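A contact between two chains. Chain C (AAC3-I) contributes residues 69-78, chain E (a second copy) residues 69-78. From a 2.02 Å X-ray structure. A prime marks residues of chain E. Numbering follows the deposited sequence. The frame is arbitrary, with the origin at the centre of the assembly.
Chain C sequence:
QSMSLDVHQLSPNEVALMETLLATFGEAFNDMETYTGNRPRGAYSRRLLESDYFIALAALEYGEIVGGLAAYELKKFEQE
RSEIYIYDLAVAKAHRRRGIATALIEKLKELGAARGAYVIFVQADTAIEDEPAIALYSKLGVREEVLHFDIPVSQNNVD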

# COMPACT_ATOMS: atom_id res chain seq x y z
N LEU C 69 10.48 11.47 0.24
CA LEU C 69 9.89 10.15 0.12
C LEU C 69 8.73 9.99 1.10
O LEU C 69 8.84 10.39 2.26
N ALA C 70 7.63 9.43 0.61
CA ALA C 70 6.50 9.07 1.46
C ALA C 70 6.24 7.57 1.38
O ALA C 70 6.15 7.02 0.28
N ALA C 71 6.13 6.91 2.53
CA ALA C 71 5.97 5.46 2.55
C ALA C 71 5.03 5.00 3.65
O ALA C 71 4.80 5.71 4.63
N TYR C 72 4.49 3.80 3.48
CA TYR C 72 3.56 3.21 4.44
C TYR C 72 4.08 1.86 4.89
O TYR C 72 4.40 1.01 4.07
N GLU C 73 4.16 1.65 6.20
CA GLU C 73 4.51 0.34 6.72
C GLU C 73 3.28 -0.55 6.80
O GLU C 73 2.29 -0.20 7.45
N LEU C 74 3.34 -1.70 6.14
CA LEU C 74 2.21 -2.62 6.12
C LEU C 74 2.47 -3.83 7.01
O LEU C 74 3.19 -4.75 6.62
N LYS C 75 1.89 -3.82 8.20
CA LYS C 75 2.02 -4.96 9.10
C LYS C 75 1.13 -6.10 8.60
O LYS C 75 -0.08 -5.95 8.46
N LYS C 76 1.74 -7.25 8.33
CA LYS C 76 1.05 -8.33 7.63
C LYS C 76 0.19 -9.19 8.55
O LYS C 76 0.35 -9.19 9.77
N PHE C 77 -0.72 -9.94 7.93
CA PHE C 77 -1.74 -10.72 8.63
C PHE C 77 -1.46 -12.21 8.60
O PHE C 77 -1.86 -12.95 9.50
N GLU C 78 -0.76 -12.66 7.56
CA GLU C 78 -0.45 -14.07 7.40
C GLU C 78 0.70 -14.49 8.32
O GLU C 78 0.76 -15.64 8.76
N LEU E 69 -11.01 -11.07 1.83
CA LEU E 69 -10.31 -9.90 1.34
C LEU E 69 -9.51 -9.26 2.47
O LEU E 69 -9.98 -9.16 3.60
N ALA E 70 -8.29 -8.85 2.16
CA ALA E 70 -7.47 -8.12 3.12
C ALA E 70 -6.94 -6.86 2.46
O ALA E 70 -6.31 -6.91 1.40
N ALA E 71 -7.21 -5.71 3.09
CA ALA E 71 -6.87 -4.42 2.51
C ALA E 71 -6.26 -3.47 3.53
O ALA E 71 -6.37 -3.68 4.74
N TYR E 72 -5.64 -2.41 3.03
CA TYR E 72 -5.07 -1.36 3.87
C TYR E 72 -5.57 0.01 3.42
O TYR E 72 -5.47 0.36 2.24
N GLU E 73 -6.09 0.79 4.36
CA GLU E 73 -6.47 2.16 4.06
C GLU E 73 -5.24 3.04 4.11
O GLU E 73 -4.58 3.15 5.14
N LEU E 74 -4.92 3.67 2.99
CA LEU E 74 -3.77 4.56 2.92
C LEU E 74 -4.24 6.01 2.97
O LEU E 74 -4.74 6.55 1.98
N LYS E 75 -4.10 6.63 4.13
CA LYS E 75 -4.45 8.04 4.30
C LYS E 75 -3.46 8.92 3.57
O LYS E 75 -2.27 8.92 3.90
N LYS E 76 -3.94 9.69 2.60
CA LYS E 76 -3.04 10.47 1.75
C LYS E 76 -2.54 11.72 2.46
O LYS E 76 -3.17 12.23 3.38
N PHE E 77 -1.39 12.21 2.01
CA PHE E 77 -0.71 13.32 2.65
C PHE E 77 -0.88 14.62 1.89
O PHE E 77 -0.76 15.71 2.46
N GLU E 78 -1.15 14.51 0.59
CA GLU E 78 -1.29 15.70 -0.25
C GLU E 78 -2.68 16.32 -0.09
O GLU E 78 -2.86 17.52 -0.29

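Two copies of one strand, residues 69-75, face each other across the dimer contact, running close to antiparallel (155°) with axes 9.1 Å apart at closest approach. That separation is bridged by side chains: Ala70, Tyr72, Leu74 and Phe77 of each chain direct CA-to-CB toward the partner, whereas Ala71 points away, the usual alternation of a strand. At the apolar centre, Tyr72 pairs with Leu74′ and Leu74 with Tyr72′. Each tyrosine adopts chi1 m, with chi2 near 90°, and offers one ring face to the opposing leucine (chi1 -90°, chi2 p). Leu74′ CG lies 3.8 Å from the centroid of the Tyr72 ring and only 7° off its normal; Leu74 CG repeats this CH-pi contact over Tyr72′, also at 3.8 Å and 5° off the normal. Farther out, Phe77 and Phe77′, both chi1 p, leave the loop after the strand and cover the small alanines. Ala70 CB sits 3.5 Å from Phe77′ CE1, over the ring face, and Phe77 CZ lies 3.6 Å from Ala70′ CB in the matching contact. The phenylalanine edges meet the tyrosine hydroxyls, with Phe77 CD1 3.5 Å from Tyr72′ OH and Phe77′ CD1 3.6 Å from Tyr72 OH. Here the packing turns polar. Each tyrosine reaches across to donate a hydrogen bond to a backbone carbonyl at the end of the partner strand: Tyr72 OH to Lys75′ O, 2.6 Å, and Tyr72′ OH to Lys75 O, 2.9 Å. The ends of the Lys75 and Lys75′ side chains lead away from the contact. Lys76 and Lys76′, m at all four chi angles, curl back to form salt bridges within their own chains, Lys76 NZ to Glu78 OE2 at 2.7 Å and Lys76′ NZ to Glu78′ OE2 at 2.9 Å.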

# COMPACT_ATOMS: atom_id res chain seq x y z
CB LEU C 69 10.97 9.08 0.37
CG LEU C 69 10.61 7.60 0.43
CD1 LEU C 69 11.78 6.78 -0.10
CD2 LEU C 69 10.26 7.17 1.85
CB ALA C 70 5.26 9.85 1.06
CB ALA C 71 7.33 4.79 2.70
CB TYR C 72 2.16 3.07 3.84
CG TYR C 72 1.49 4.38 3.47
CD1 TYR C 72 1.70 4.97 2.23
CD2 TYR C 72 0.62 5.02 4.35
CE1 TYR C 72 1.09 6.16 1.88
CE2 TYR C 72 0.00 6.21 4.02
CZ TYR C 72 0.24 6.77 2.78
OH TYR C 72 -0.38 7.96 2.44
CB GLU C 73 5.17 0.44 8.10
CG GLU C 73 5.56 -0.92 8.67
CD GLU C 73 6.05 -0.83 10.10
OE1 GLU C 73 6.02 0.27 10.68
OE2 GLU C 73 6.47 -1.88 10.65
CB LEU C 74 1.92 -3.08 4.68
CG LEU C 74 0.94 -2.26 3.83
CD1 LEU C 74 1.22 -0.78 3.87
CD2 LEU C 74 0.95 -2.76 2.39
CB LYS C 75 1.66 -4.56 10.53
CG LYS C 75 2.72 -4.97 11.56
CD LYS C 75 3.17 -3.79 12.41
CE LYS C 75 4.39 -4.14 13.25
NZ LYS C 75 4.91 -2.97 14.01
CB LYS C 76 2.06 -9.20 6.89
CG LYS C 76 2.95 -8.44 5.91
CD LYS C 76 2.15 -7.72 4.82
CE LYS C 76 1.29 -8.68 4.01
NZ LYS C 76 2.07 -9.71 3.26
CB PHE C 77 -3.11 -10.44 8.01
CG PHE C 77 -3.10 -10.43 6.51
CD1 PHE C 77 -2.87 -9.24 5.82
CD2 PHE C 77 -3.28 -11.59 5.78
CE1 PHE C 77 -2.84 -9.22 4.44
CE2 PHE C 77 -3.26 -11.58 4.40
CZ PHE C 77 -3.04 -10.39 3.72
CB GLU C 78 -0.11 -14.39 5.94
CG GLU C 78 1.25 -13.88 5.46
CD GLU C 78 1.26 -12.38 5.18
OE1 GLU C 78 0.18 -11.76 5.20
OE2 GLU C 78 2.36 -11.83 4.93
CB LEU E 69 -11.32 -8.91 0.75
CG LEU E 69 -10.83 -7.59 0.14
CD1 LEU E 69 -11.74 -7.20 -1.01
CD2 LEU E 69 -10.81 -6.48 1.18
CB ALA E 70 -6.33 -8.99 3.62
CB ALA E 71 -8.10 -3.79 1.87
CB TYR E 72 -3.55 -1.39 3.84
CG TYR E 72 -2.94 -2.66 4.37
CD1 TYR E 72 -2.71 -3.74 3.52
CD2 TYR E 72 -2.57 -2.78 5.70
CE1 TYR E 72 -2.15 -4.91 3.99
CE2 TYR E 72 -2.01 -3.95 6.18
CZ TYR E 72 -1.80 -5.01 5.32
OH TYR E 72 -1.23 -6.18 5.79
CB GLU E 73 -7.52 2.67 5.05
CG GLU E 73 -7.98 4.09 4.75
CD GLU E 73 -8.82 4.69 5.86
OE1 GLU E 73 -9.05 4.01 6.88
OE2 GLU E 73 -9.25 5.86 5.71
CB LEU E 74 -2.96 4.30 1.64
CG LEU E 74 -1.83 3.26 1.71
CD1 LEU E 74 -2.24 2.01 2.46
CD2 LEU E 74 -1.36 2.90 0.30
CB LYS E 75 -4.49 8.41 5.78
CG LYS E 75 -5.55 7.68 6.58
CD LYS E 75 -5.37 7.93 8.07
CE LYS E 75 -4.82 9.32 8.35
NZ LYS E 75 -4.74 9.62 9.81
CB LYS E 76 -3.73 10.84 0.43
CG LYS E 76 -4.09 9.63 -0.44
CD LYS E 76 -2.93 8.63 -0.53
CE LYS E 76 -1.72 9.20 -1.26
NZ LYS E 76 -2.05 9.63 -2.64
CB PHE E 77 0.78 12.98 2.81
CG PHE E 77 1.39 12.37 1.57
CD1 PHE E 77 1.34 10.99 1.36
CD2 PHE E 77 2.00 13.16 0.62
CE1 PHE E 77 1.89 10.43 0.22
CE2 PHE E 77 2.55 12.61 -0.52
CZ PHE E 77 2.50 11.24 -0.72
CB GLU E 78 -1.04 15.36 -1.73
CG GLU E 78 -2.12 14.52 -2.40
CD GLU E 78 -2.09 13.06 -1.99
OE1 GLU E 78 -1.14 12.63 -1.30
OE2 GLU E 78 -3.03 12.33 -2.36